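Lysine/ornithine decarboxylase (PDB 2PLJ) removes the carboxyl group of lysine and ornithine, probably with pyridoxal phosphate as cofactor, yielding the diamines cadaverine and putrescine. Local coordinates at residues E51-P56 and Q403-N408; C62-Q67 and A297-S302; V92-L97 and A102-A107; V215-T220 and P291-C296; N223-A228 and D268-P273. All coordinates share one frame; numbering follows the deposited sequence.

Contact 1. Residues E51-P56 and Q403-N408; sequences EQFGAP and QTIALN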
# COMPACT_ATOMS: atom_id res chain seq x y z
N GLU A 51 -0.84 16.74 -21.12
CA GLU A 51 -0.02 17.04 -22.31
C GLU A 51 1.42 17.36 -21.91
O GLU A 51 2.36 16.89 -22.53
CB GLU A 51 -0.61 18.21 -23.08
CG GLU A 51 0.27 18.69 -24.24
CD GLU A 51 -0.53 19.33 -25.34
OE1 GLU A 51 -1.70 18.91 -25.53
OE2 GLU A 51 0.02 20.22 -26.04
N GLN A 52 1.57 18.14 -20.84
CA GLN A 52 2.88 18.57 -20.38
C GLN A 52 3.64 17.47 -19.63
O GLN A 52 4.82 17.23 -19.92
CB GLN A 52 2.75 19.85 -19.55
CG GLN A 52 4.04 20.33 -18.86
CD GLN A 52 5.03 21.00 -19.80
OE1 GLN A 52 4.71 21.33 -20.95
NE2 GLN A 52 6.25 21.21 -19.31
N PHE A 53 2.96 16.80 -18.69
CA PHE A 53 3.61 15.93 -17.72
C PHE A 53 3.30 14.45 -17.90
O PHE A 53 4.06 13.61 -17.42
CB PHE A 53 3.22 16.32 -16.28
CG PHE A 53 3.51 17.75 -15.93
CD1 PHE A 53 2.48 18.65 -15.76
CD2 PHE A 53 4.82 18.20 -15.80
CE1 PHE A 53 2.72 19.98 -15.45
CE2 PHE A 53 5.08 19.53 -15.48
CZ PHE A 53 4.03 20.42 -15.31
N GLY A 54 2.20 14.14 -18.59
CA GLY A 54 1.82 12.74 -18.79
C GLY A 54 1.11 12.20 -17.56
O GLY A 54 1.30 12.69 -16.45
N ALA A 55 0.32 11.16 -17.76
CA ALA A 55 -0.52 10.58 -16.70
C ALA A 55 0.13 9.33 -16.11
O ALA A 55 0.95 8.70 -16.75
CB ALA A 55 -1.91 10.26 -17.29
N PRO A 56 -0.26 8.94 -14.88
CA PRO A 56 -1.24 9.63 -14.03
C PRO A 56 -0.63 10.78 -13.22
O PRO A 56 0.59 10.82 -13.00
CB PRO A 56 -1.72 8.51 -13.08
CG PRO A 56 -0.54 7.60 -12.95
CD PRO A 56 0.28 7.73 -14.24
N GLN A 403 2.55 11.40 -10.52
CA GLN A 403 3.35 12.58 -10.19
C GLN A 403 2.43 13.67 -9.64
O GLN A 403 1.39 13.98 -10.24
CB GLN A 403 4.06 13.09 -11.45
CG GLN A 403 5.04 14.21 -11.12
CD GLN A 403 5.85 14.72 -12.29
OE1 GLN A 403 6.77 15.51 -12.09
NE2 GLN A 403 5.53 14.27 -13.52
N THR A 404 2.82 14.26 -8.52
CA THR A 404 2.07 15.39 -7.99
C THR A 404 2.54 16.71 -8.62
O THR A 404 3.74 16.98 -8.69
CB THR A 404 2.17 15.43 -6.44
OG1 THR A 404 1.49 14.29 -5.87
CG2 THR A 404 1.51 16.68 -5.86
N ILE A 405 1.59 17.51 -9.08
CA ILE A 405 1.91 18.82 -9.66
C ILE A 405 1.36 19.89 -8.70
O ILE A 405 0.15 19.95 -8.49
CB ILE A 405 1.29 19.03 -11.06
CG1 ILE A 405 1.62 17.85 -12.01
CG2 ILE A 405 1.78 20.36 -11.62
CD1 ILE A 405 3.11 17.62 -12.18
N ALA A 406 2.25 20.70 -8.12
CA ALA A 406 1.83 21.68 -7.10
C ALA A 406 1.58 23.01 -7.79
O ALA A 406 2.48 23.56 -8.48
CB ALA A 406 2.91 21.84 -6.01
N LEU A 407 0.38 23.54 -7.56
CA LEU A 407 -0.09 24.79 -8.15
C LEU A 407 -0.41 25.87 -7.11
O LEU A 407 -0.85 25.56 -5.98
CB LEU A 407 -1.38 24.52 -8.97
CG LEU A 407 -1.40 23.30 -9.90
CD1 LEU A 407 -2.82 22.99 -10.37
CD2 LEU A 407 -0.51 23.58 -11.06
N ASN A 408 -0.18 27.13 -7.50
CA ASN A 408 -0.68 28.27 -6.71
C ASN A 408 -0.05 28.42 -5.34
O ASN A 408 -0.65 29.05 -4.45
CB ASN A 408 -2.22 28.25 -6.59
CG ASN A 408 -2.92 28.20 -7.93
OD1 ASN A 408 -2.48 28.83 -8.91
ND2 ASN A 408 -4.00 27.42 -8.00
O HOH W 1 4.12 12.16 -14.76

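Contact 2. Residues C62-Q67 and A297-S302; sequences CDVIRQ and APAVTS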
# COMPACT_ATOMS: atom_id res chain seq x y z
N CYS A 62 -2.73 24.75 -3.94
CA CYS A 62 -2.42 25.41 -2.65
C CYS A 62 -3.48 26.40 -2.16
O CYS A 62 -3.55 26.70 -0.98
CB CYS A 62 -1.06 26.10 -2.70
SG CYS A 62 0.25 24.86 -2.92
N ASP A 63 -4.28 26.94 -3.08
CA ASP A 63 -5.39 27.83 -2.69
C ASP A 63 -6.37 27.07 -1.81
O ASP A 63 -6.94 27.61 -0.84
CB ASP A 63 -6.12 28.35 -3.94
CG ASP A 63 -5.33 29.42 -4.68
OD1 ASP A 63 -4.52 30.16 -4.06
OD2 ASP A 63 -5.58 29.55 -5.90
N VAL A 64 -6.57 25.79 -2.12
CA VAL A 64 -7.54 24.98 -1.36
C VAL A 64 -6.95 24.63 0.01
O VAL A 64 -7.65 24.65 1.01
CB VAL A 64 -7.99 23.73 -2.16
CG1 VAL A 64 -8.90 22.83 -1.29
CG2 VAL A 64 -8.74 24.15 -3.44
N ILE A 65 -5.64 24.36 0.05
CA ILE A 65 -4.94 24.18 1.34
C ILE A 65 -5.23 25.40 2.25
O ILE A 65 -5.65 25.26 3.41
CB ILE A 65 -3.39 24.00 1.13
CG1 ILE A 65 -3.07 22.69 0.34
CG2 ILE A 65 -2.66 24.05 2.50
CD1 ILE A 65 -3.55 21.37 1.02
N ARG A 66 -5.00 26.59 1.72
CA ARG A 66 -5.27 27.82 2.50
C ARG A 66 -6.76 27.96 2.86
O ARG A 66 -7.09 28.29 4.01
CB ARG A 66 -4.76 29.03 1.75
CG ARG A 66 -3.24 29.14 1.72
CD ARG A 66 -2.82 30.45 1.05
NE ARG A 66 -3.01 30.37 -0.40
CZ ARG A 66 -2.06 30.01 -1.26
NH1 ARG A 66 -0.82 29.73 -0.83
NH2 ARG A 66 -2.36 29.97 -2.55
N GLN A 67 -7.65 27.75 1.89
CA GLN A 67 -9.10 27.82 2.16
C GLN A 67 -9.53 26.92 3.31
O GLN A 67 -10.31 27.34 4.20
CB GLN A 67 -9.87 27.37 0.91
CG GLN A 67 -9.91 28.46 -0.15
CD GLN A 67 -10.33 27.91 -1.50
OE1 GLN A 67 -11.14 26.96 -1.58
NE2 GLN A 67 -9.81 28.51 -2.57
N ALA A 297 -7.41 16.96 2.13
CA ALA A 297 -8.21 16.08 1.25
C ALA A 297 -8.79 16.79 -0.01
O ALA A 297 -8.68 16.26 -1.12
CB ALA A 297 -9.31 15.32 2.04
N PRO A 298 -9.46 17.95 0.17
CA PRO A 298 -10.13 18.60 -0.99
C PRO A 298 -9.18 19.25 -1.97
O PRO A 298 -9.59 19.67 -3.06
CB PRO A 298 -10.98 19.68 -0.32
CG PRO A 298 -11.14 19.21 1.13
CD PRO A 298 -9.79 18.62 1.44
N ALA A 299 -7.90 19.33 -1.59
CA ALA A 299 -6.93 20.13 -2.34
C ALA A 299 -6.30 19.37 -3.52
O ALA A 299 -5.52 19.98 -4.29
CB ALA A 299 -5.84 20.67 -1.40
N VAL A 300 -6.61 18.09 -3.68
CA VAL A 300 -5.95 17.30 -4.72
C VAL A 300 -6.99 16.66 -5.63
O VAL A 300 -8.00 16.13 -5.16
CB VAL A 300 -4.98 16.22 -4.12
CG1 VAL A 300 -4.39 15.32 -5.22
CG2 VAL A 300 -3.86 16.89 -3.27
N THR A 301 -6.73 16.73 -6.93
CA THR A 301 -7.56 16.07 -7.95
C THR A 301 -6.70 15.04 -8.67
O THR A 301 -5.60 15.38 -9.10
CB THR A 301 -8.00 17.13 -8.96
OG1 THR A 301 -8.72 18.15 -8.26
CG2 THR A 301 -8.92 16.50 -10.05
N SER A 302 -7.17 13.81 -8.80
CA SER A 302 -6.37 12.78 -9.47
C SER A 302 -6.75 12.73 -10.94
O SER A 302 -7.90 13.01 -11.28
CB SER A 302 -6.55 11.40 -8.84
OG SER A 302 -7.92 10.97 -8.96

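Contact 3. Residues V92-L97 and A102-A107; sequences VVVRTL and ASFDLA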
# COMPACT_ATOMS: atom_id res chain seq x y z
N VAL A 92 5.48 21.21 -0.22
CA VAL A 92 4.73 22.41 -0.65
C VAL A 92 3.54 22.69 0.29
O VAL A 92 3.29 23.84 0.65
CB VAL A 92 4.26 22.30 -2.09
CG1 VAL A 92 3.32 23.47 -2.42
CG2 VAL A 92 5.48 22.37 -3.02
N VAL A 93 2.89 21.64 0.75
CA VAL A 93 1.81 21.79 1.74
C VAL A 93 2.37 22.39 3.05
O VAL A 93 1.77 23.31 3.66
CB VAL A 93 1.06 20.45 1.96
CG1 VAL A 93 0.09 20.59 3.17
CG2 VAL A 93 0.32 20.02 0.64
N VAL A 94 3.50 21.85 3.50
CA VAL A 94 4.17 22.36 4.70
C VAL A 94 4.51 23.85 4.56
O VAL A 94 4.19 24.67 5.45
CB VAL A 94 5.44 21.51 5.04
CG1 VAL A 94 6.21 22.12 6.19
CG2 VAL A 94 5.00 20.09 5.44
N ARG A 95 5.19 24.21 3.45
CA ARG A 95 5.54 25.62 3.21
C ARG A 95 4.30 26.53 3.17
O ARG A 95 4.30 27.63 3.78
CB ARG A 95 6.33 25.80 1.91
CG ARG A 95 7.74 25.25 1.98
CD ARG A 95 8.63 25.91 0.92
NE ARG A 95 8.12 25.71 -0.43
CZ ARG A 95 8.50 24.73 -1.25
NH1 ARG A 95 9.40 23.84 -0.83
NH2 ARG A 95 7.99 24.65 -2.48
N THR A 96 3.27 26.07 2.47
CA THR A 96 2.02 26.86 2.30
C THR A 96 1.39 27.16 3.67
O THR A 96 1.00 28.29 3.98
CB THR A 96 1.03 26.10 1.37
OG1 THR A 96 1.53 26.06 0.02
CG2 THR A 96 -0.37 26.76 1.40
N LEU A 97 1.31 26.12 4.49
CA LEU A 97 0.74 26.22 5.84
C LEU A 97 1.61 27.02 6.80
O LEU A 97 1.10 27.85 7.57
CB LEU A 97 0.47 24.82 6.37
CG LEU A 97 -0.71 24.14 5.67
CD1 LEU A 97 -0.71 22.70 6.17
CD2 LEU A 97 -2.08 24.88 5.92
N ALA A 102 0.22 28.27 10.36
CA ALA A 102 -0.10 26.97 10.94
C ALA A 102 1.03 26.46 11.82
O ALA A 102 2.18 26.86 11.66
CB ALA A 102 -0.38 25.92 9.86
N SER A 103 0.68 25.55 12.74
CA SER A 103 1.67 24.73 13.44
C SER A 103 1.58 23.30 12.84
O SER A 103 0.83 23.08 11.85
CB SER A 103 1.38 24.74 14.95
OG SER A 103 1.52 26.06 15.47
N PHE A 104 2.35 22.36 13.40
CA PHE A 104 2.50 21.01 12.77
C PHE A 104 2.52 19.92 13.81
O PHE A 104 2.97 20.11 14.95
CB PHE A 104 3.79 20.99 11.93
CG PHE A 104 3.74 21.98 10.80
CD1 PHE A 104 3.05 21.68 9.62
CD2 PHE A 104 4.25 23.27 10.99
CE1 PHE A 104 2.96 22.64 8.58
CE2 PHE A 104 4.14 24.23 9.97
CZ PHE A 104 3.49 23.91 8.76
N ASP A 105 2.01 18.78 13.38
CA ASP A 105 1.91 17.57 14.16
C ASP A 105 2.73 16.51 13.43
O ASP A 105 2.44 16.19 12.27
CB ASP A 105 0.45 17.15 14.25
CG ASP A 105 0.28 15.76 14.82
OD1 ASP A 105 1.15 15.36 15.63
OD2 ASP A 105 -0.74 15.10 14.50
N LEU A 106 3.78 16.03 14.10
CA LEU A 106 4.79 15.10 13.57
C LEU A 106 4.63 13.73 14.25
O LEU A 106 4.29 13.65 15.42
CB LEU A 106 6.21 15.63 13.90
CG LEU A 106 6.47 17.11 13.60
CD1 LEU A 106 7.91 17.41 14.00
CD2 LEU A 106 6.19 17.43 12.12
N ALA A 107 4.90 12.66 13.52
CA ALA A 107 4.77 11.32 14.07
C ALA A 107 6.03 10.47 13.99
O ALA A 107 6.09 9.43 14.64
CB ALA A 107 3.64 10.63 13.35

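Contact 4. Residues V215-T220 and P291-C296; sequences VGSQTT and PGRFIC. With P3T ((4-{[(4-aminobutyl)amino]methyl}-5-hydroxy-6-methylpyridin-3-yl)methyl dihydrogen phosphate), chain D.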
# COMPACT_ATOMS: atom_id res chain seq x y z
N VAL A 215 -10.42 11.20 18.42
CA VAL A 215 -11.69 10.44 18.37
C VAL A 215 -11.81 9.51 17.15
O VAL A 215 -12.73 8.68 17.07
CB VAL A 215 -12.94 11.34 18.54
CG1 VAL A 215 -12.93 12.04 19.93
CG2 VAL A 215 -13.08 12.36 17.46
N GLY A 216 -10.88 9.67 16.21
CA GLY A 216 -10.90 8.85 14.98
C GLY A 216 -11.06 9.67 13.71
O GLY A 216 -11.62 10.78 13.71
N SER A 217 -10.59 9.12 12.60
CA SER A 217 -10.59 9.90 11.35
C SER A 217 -12.00 9.90 10.70
O SER A 217 -12.78 8.93 10.86
CB SER A 217 -9.49 9.38 10.41
OG SER A 217 -9.24 10.29 9.34
N GLN A 218 -12.32 11.00 9.99
CA GLN A 218 -13.63 11.20 9.33
C GLN A 218 -14.76 10.96 10.33
O GLN A 218 -15.64 10.13 10.12
CB GLN A 218 -13.75 10.32 8.07
CG GLN A 218 -14.96 10.59 7.17
CD GLN A 218 -14.92 11.93 6.40
OE1 GLN A 218 -13.97 12.73 6.50
NE2 GLN A 218 -15.95 12.15 5.59
N THR A 219 -14.66 11.64 11.47
CA THR A 219 -15.70 11.57 12.50
C THR A 219 -16.82 12.50 12.08
O THR A 219 -16.59 13.70 11.90
CB THR A 219 -15.13 12.01 13.86
OG1 THR A 219 -14.27 10.99 14.36
CG2 THR A 219 -16.27 12.23 14.88
N THR A 220 -18.04 11.96 11.98
CA THR A 220 -19.17 12.73 11.46
C THR A 220 -20.07 13.26 12.57
O THR A 220 -20.91 14.14 12.33
CB THR A 220 -19.97 11.93 10.43
OG1 THR A 220 -20.37 10.67 11.01
CG2 THR A 220 -19.12 11.73 9.14
N PRO A 291 -5.50 18.70 12.91
CA PRO A 291 -6.26 18.36 11.72
C PRO A 291 -5.31 17.85 10.61
O PRO A 291 -4.21 18.40 10.42
CB PRO A 291 -6.91 19.69 11.31
CG PRO A 291 -5.91 20.77 11.84
CD PRO A 291 -5.40 20.16 13.14
N GLY A 292 -5.73 16.79 9.92
CA GLY A 292 -5.00 16.31 8.74
C GLY A 292 -5.91 16.39 7.52
O GLY A 292 -5.83 17.35 6.72
N ARG A 293 -6.78 15.38 7.43
CA ARG A 293 -7.65 15.21 6.27
C ARG A 293 -8.39 16.49 5.89
O ARG A 293 -8.53 16.82 4.71
CB ARG A 293 -8.68 14.11 6.57
CG ARG A 293 -9.60 13.78 5.39
CD ARG A 293 -10.76 12.82 5.83
NE ARG A 293 -10.30 11.62 6.53
CZ ARG A 293 -10.00 10.46 5.93
NH1 ARG A 293 -10.08 10.33 4.59
NH2 ARG A 293 -9.62 9.41 6.67
N PHE A 294 -8.88 17.22 6.91
CA PHE A 294 -9.72 18.38 6.56
C PHE A 294 -8.95 19.40 5.73
O PHE A 294 -9.49 20.02 4.82
CB PHE A 294 -10.28 19.03 7.85
CG PHE A 294 -11.27 20.13 7.55
CD1 PHE A 294 -12.63 19.84 7.35
CD2 PHE A 294 -10.83 21.46 7.41
CE1 PHE A 294 -13.54 20.85 7.03
CE2 PHE A 294 -11.73 22.50 7.11
CZ PHE A 294 -13.09 22.21 6.92
N ILE A 295 -7.66 19.54 6.02
CA ILE A 295 -6.85 20.53 5.33
C ILE A 295 -6.46 20.09 3.91
O ILE A 295 -6.53 20.90 2.96
CB ILE A 295 -5.61 20.94 6.20
CG1 ILE A 295 -6.08 21.80 7.39
CG2 ILE A 295 -4.59 21.78 5.39
CD1 ILE A 295 -5.00 22.00 8.43
N CYS A 296 -6.04 18.83 3.77
CA CYS A 296 -5.45 18.37 2.49
C CYS A 296 -6.41 17.65 1.57
O CYS A 296 -6.24 17.72 0.36
CB CYS A 296 -4.20 17.50 2.69
SG CYS A 296 -4.49 16.08 3.74
OAE P3T D . -7.64 14.93 10.80
PAU P3T D . -7.38 13.40 10.44
OAF P3T D . -6.53 13.28 9.09
OAC P3T D . -8.63 12.54 10.39
OAP P3T D . -6.41 12.71 11.53
CAM P3T D . -5.04 13.27 11.71
CAS P3T D . -4.48 12.58 12.97
CAH P3T D . -4.30 13.45 14.05
NAO P3T D . -3.83 12.98 15.20
CAQ P3T D . -3.56 11.69 15.39
CAA P3T D . -3.05 11.21 16.77
CAR P3T D . -3.75 10.76 14.35
OAD P3T D . -3.45 9.47 14.56
CAT P3T D . -4.24 11.20 13.10
CAG P3T D . -4.38 10.28 12.02
NAN P3T D . -4.55 8.99 12.28
CAL P3T D . -4.67 7.88 11.28
CAK P3T D . -5.68 8.20 10.16
CAJ P3T D . -5.61 6.99 9.17
CAI P3T D . -6.58 7.19 8.00
NAB P3T D . -6.69 5.97 7.16
O HOH W 2 -10.85 13.24 9.08

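Contact 5. Residues N223-A228 and D268-P273; sequences NKYVEA and DQFCAP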
# COMPACT_ATOMS: atom_id res chain seq x y z
N ASN A 223 -20.41 15.02 18.79
CA ASN A 223 -20.60 14.63 20.19
C ASN A 223 -19.44 13.80 20.75
O ASN A 223 -19.17 13.84 21.94
CB ASN A 223 -21.94 13.91 20.42
CG ASN A 223 -22.26 13.75 21.91
OD1 ASN A 223 -22.28 14.73 22.66
ND2 ASN A 223 -22.53 12.52 22.33
N LYS A 224 -18.74 13.06 19.88
CA LYS A 224 -17.49 12.37 20.29
C LYS A 224 -16.48 13.33 20.91
O LYS A 224 -15.91 13.04 21.99
CB LYS A 224 -16.85 11.61 19.13
CG LYS A 224 -17.73 10.48 18.60
CD LYS A 224 -16.95 9.56 17.70
CE LYS A 224 -17.86 8.48 17.16
NZ LYS A 224 -17.16 7.59 16.20
N TYR A 225 -16.29 14.47 20.26
CA TYR A 225 -15.40 15.51 20.80
C TYR A 225 -15.91 16.07 22.13
O TYR A 225 -15.14 16.23 23.09
CB TYR A 225 -15.22 16.66 19.81
CG TYR A 225 -14.51 16.25 18.53
CD1 TYR A 225 -13.12 16.36 18.39
CD2 TYR A 225 -15.24 15.73 17.45
CE1 TYR A 225 -12.44 15.97 17.19
CE2 TYR A 225 -14.59 15.33 16.24
CZ TYR A 225 -13.21 15.48 16.12
OH TYR A 225 -12.61 15.09 14.96
N VAL A 226 -17.19 16.39 22.16
CA VAL A 226 -17.80 16.96 23.36
C VAL A 226 -17.59 16.04 24.58
O VAL A 226 -17.14 16.51 25.62
CB VAL A 226 -19.31 17.22 23.13
CG1 VAL A 226 -19.97 17.75 24.41
CG2 VAL A 226 -19.49 18.21 21.96
N GLU A 227 -17.90 14.75 24.44
CA GLU A 227 -17.78 13.82 25.56
C GLU A 227 -16.33 13.70 26.02
O GLU A 227 -16.07 13.64 27.23
CB GLU A 227 -18.31 12.42 25.22
CG GLU A 227 -19.81 12.32 24.92
CD GLU A 227 -20.31 10.86 24.91
OE1 GLU A 227 -19.51 9.95 24.57
OE2 GLU A 227 -21.50 10.63 25.22
N ALA A 228 -15.41 13.65 25.05
CA ALA A 228 -13.98 13.60 25.34
C ALA A 228 -13.52 14.84 26.10
O ALA A 228 -12.77 14.75 27.07
CB ALA A 228 -13.16 13.42 24.03
N ASP A 268 -18.37 24.84 10.44
CA ASP A 268 -18.85 25.74 11.53
C ASP A 268 -19.84 25.05 12.45
O ASP A 268 -19.73 25.13 13.68
CB ASP A 268 -19.50 27.04 11.04
CG ASP A 268 -18.56 27.88 10.23
OD1 ASP A 268 -17.34 27.77 10.43
OD2 ASP A 268 -19.07 28.68 9.41
N GLN A 269 -20.82 24.38 11.83
CA GLN A 269 -21.87 23.68 12.57
C GLN A 269 -21.28 22.50 13.35
O GLN A 269 -21.66 22.28 14.52
CB GLN A 269 -22.96 23.19 11.63
CG GLN A 269 -23.80 24.30 11.06
CD GLN A 269 -24.62 23.82 9.88
OE1 GLN A 269 -25.06 22.66 9.85
NE2 GLN A 269 -24.81 24.70 8.90
N PHE A 270 -20.36 21.79 12.70
CA PHE A 270 -19.63 20.69 13.33
C PHE A 270 -18.92 21.14 14.59
O PHE A 270 -19.04 20.48 15.62
CB PHE A 270 -18.61 20.09 12.36
CG PHE A 270 -18.02 18.80 12.84
CD1 PHE A 270 -18.63 17.58 12.52
CD2 PHE A 270 -16.82 18.81 13.57
CE1 PHE A 270 -18.07 16.37 12.92
CE2 PHE A 270 -16.24 17.62 13.98
CZ PHE A 270 -16.84 16.39 13.65
N CYS A 271 -18.24 22.29 14.52
CA CYS A 271 -17.40 22.75 15.64
C CYS A 271 -18.16 23.50 16.75
O CYS A 271 -17.60 23.70 17.82
CB CYS A 271 -16.22 23.57 15.14
SG CYS A 271 -15.07 22.55 14.15
N ALA A 272 -19.36 23.96 16.44
CA ALA A 272 -20.22 24.69 17.40
C ALA A 272 -20.28 24.00 18.79
O ALA A 272 -19.93 24.64 19.80
CB ALA A 272 -21.64 24.93 16.80
N PRO A 273 -20.71 22.71 18.86
CA PRO A 273 -20.76 22.03 20.18
C PRO A 273 -19.39 21.81 20.78
O PRO A 273 -19.25 21.77 22.01
CB PRO A 273 -21.44 20.68 19.89
CG PRO A 273 -21.47 20.52 18.43
CD PRO A 273 -21.23 21.85 17.77

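Contact 1. Residues E51-P56 and Q403-N408
Phe-53, at the C-terminal end of its helix, lays its ring against the side chain of Ile-405 on the facing strand. At the base of the phenylalanine, CB passes 4.1 Å from Gln-403 NE2. With CG anti to the carbonyl carbon (chi1 -56°), the ring is carried toward the strand, and Phe-53 CG then lies 3.8 Å from Ile-405 CD1. Further along, Phe-53 CD1 is 3.9 Å from CG1 of Ile-405, and CE1 approaches CG2 of the same residue. The methyl CD1 of Ile-405 sits over the middle of the ring, 3.8 Å from the Phe-53 centroid and 13° off the normal, a CH-pi contact. CG of Gln-52 covers the opposite face, so the ring is clamped between two aliphatic groups. A branched isoleucine suits this place because three of its carbons can spread over one flat surface.

Polar links flank the ring. One water donates to Phe-53 O and accepts from Gln-403 NE2, while Gln-403 OE1 is taken by Gln-25. The extended glutamine chain is what lets its amide span this distance. Gly-54, with positive phi, ends the helix, and a cis peptide precedes Pro-56. Pro-56 O then accepts from Gln-403 N at 3.2 Å, at the point where the chain enters strand 57-61. Strand 403-407 runs parallel to strand 57-61 on one flank and strand 24-26 on the other, and helix 40-53 packs its last turn across this part of the sheet.

Contact 2. Residues C62-Q67 and A297-S302
Val-64 and Ile-65, neighbours on one helical turn, bring Val-64 CG1 and Ile-65 CD1 against Ala-299. Val-64 faces the other segment directly: its CG1, anti to the backbone N (chi1 175°), is pushed against the backbone of the turn, 3.5 Å from Ala-299 CA. The same methyl reaches Pro-298 CB at 3.9 Å, so it lies across the junction of the two residues. Ile-65 leaves its backbone neither toward nor away from the turn, but its far end comes nearer, and CD1 closes on Ala-299 CB at 3.4 Å, tighter than an ordinary van der Waals contact. The Ala-299 methyl is thus caught between the two branched side chains, Val-64 CG1 being 3.7 Å from it. Alanine suits a position where helix and turn come so near, 5.0 Å between the CA atoms of Val-64 and Ala-299.

On another side of the helix, Arg-66 NH2 donates to Asp-63 OD1 at 2.6 Å, in the guanidinium plane, as part of a salt bridge. The guanidinium also bonds the backbone oxygens of Asn-408 and Glu-409, tying the C-terminal end of the chain to this helix.

Both segments are crossing points between the two domains: helix 62-75 leads from strand 57-61 into the beta/alpha barrel, and residues 297-299 lead back into strand 300-312. Such a double passage is characteristic of the alanine racemase-like fold of this decarboxylase family.

Contact 3. Residues V92-L97 and A102-A107
A backbone hydrogen bond joins the segments where they come closest: Ala-102 N donates to Leu-97 O at 3.0 Å, with an N-H...O angle of 160°. It ties the residue just before strand 103-106 to the last turns of helix 91-100.

Apolar contacts fill the angle between them. Leu-97 CB touches Ala-102 CB at 3.8 Å and Phe-104 CZ at 4.0 Å, so one methylene serves both residues. Val-94 CG1 approaches Phe-104 CE1 at 4.1 Å, the two side chains passing at a slant. This is the return half of a beta-alpha-beta unit of the barrel: strand 79-84, helix 91-100, then strand 103-106 parallel to the first. Phe-104 points outward, and with CG anti to the carbonyl carbon (chi1 -62°) its ring reaches toward the helix, while Asp-105, next along the strand, belongs to the ligand pocket. A large flat residue suits the first position, since it spans the gap between strand and helix; its CZ also lies 3.5 Å from Val-94 O.

Within the helix, Thr-96 OG1 donates to Val-92 O at 2.9 Å. Thr-96 N reaches the same oxygen from the opposite face of its plane, so this carbonyl is gripped twice and the buried hydroxyl has an acceptor on its own helix.

Contact 4. Residues V215-T220 and P291-C296
At the phosphate site of the cofactor pocket, Ser-217 of a loop meets Arg-293 at the start of a short helix; the phosphate of the putrescine-cofactor adduct lies between the serine hydroxyl and the backbone at the helix start. A chi1 of -166° sets Ser-217 OG anti to the backbone N, where it meets both phosphate and arginine. It donates to phosphate OAC at 2.6 Å. It accepts from Arg-293 NH2 at 2.8 Å and from Arg-293 NE at 3.3 Å; both bonds lie close to the guanidinium plane, a side-on grip on a single oxygen. NH2 also makes a salt bridge with Asp-334, and NH1 bonds the hydroxyl of Tyr-260; together they help fix the guanidinium.

The helix start supplies the other half of the cradle, where the positive end of the helix dipole probably favours the phosphate charge. Gly-292 N donates to OAE at 2.8 Å and Arg-293 N to OAF at 2.7 Å; glycine suits the first position because a CB there would run into OAF. Gly-255 N is a further donor to the adduct.

A water links the two sides: it donates to OAC and accepts from Gln-218 N at 2.8 Å, with a weak bond from Arg-293 NE. Gln-218 CB covers one guanidinium face, and its NE2 is held by Val-258 O.

Contact 5. Residues N223-A228 and D268-P273
This is a helix-helix contact in the outer layer of the barrel, where Tyr-225 and Val-226 of helix 223-241 meet Phe-270 and Pro-273 of helix 267-278. It is made by van der Waals contact, mostly between apolar side chains. The aromatic pair comes first: Tyr-225 CE2 touches Phe-270 CZ at 3.6 Å and approaches Phe-270 CE2 equally closely. The centroids of the Tyr-225 and Phe-270 rings stand 5.7 Å apart with planes 78° apart. The tyrosine carbon comes in at the edge of the phenylalanine ring, near its plane, and the mutual approach is oblique. Phe-270 gets there because its CG lies anti to the backbone N (chi1 -169°), which swings the ring toward the other helix.

One residue on, Val-226 CG2 rests 3.8 Å from Pro-273 CB and 3.6 Å from Pro-273 O. The two side chains cross at about a right angle, with CA of Val-226 6.7 Å from CA of Pro-273. Proline has no amide hydrogen to give to the preceding turn, and helix 267-278 is kinked here; the compact ring and its backbone oxygen together provide the surface for the valine methyl.

The hydroxyl of Tyr-225 bonds Gly-254 O, while its ring lies nearly parallel to that of Phe-256. An aromatic residue with a polar end thus suits the junction between the helix layer and the loops near the cofactor. The two helices follow strands 207-212 and 249-251, neighbours in the parallel sheet, and such side-by-side packing of successive outer helices is typical of the (beta/alpha)8 barrel.

The two segments of contact 1 bracket all the others along the chain, and contacts 3, 4 and 5 also fall between the two segments of contact 2, with contact 5 between those of contact 4. Contacts 1 and 2 share the mixed sheet and touch through Leu-407 and Cys-62. Contact 2 is about 14 Å, centre to centre, from both contact 3 and contact 4, which it meets through Ile-65. Contact 4 in turn touches contact 5, about 13 Å away between centres, through Thr-219 and Phe-270. Contacts 1 and 5, whose centres are about 38 Å apart, lie on opposite sides of the chain's centre, so the series runs from the beta domain through the interdomain crossings and phosphate site to the barrel's outer helices.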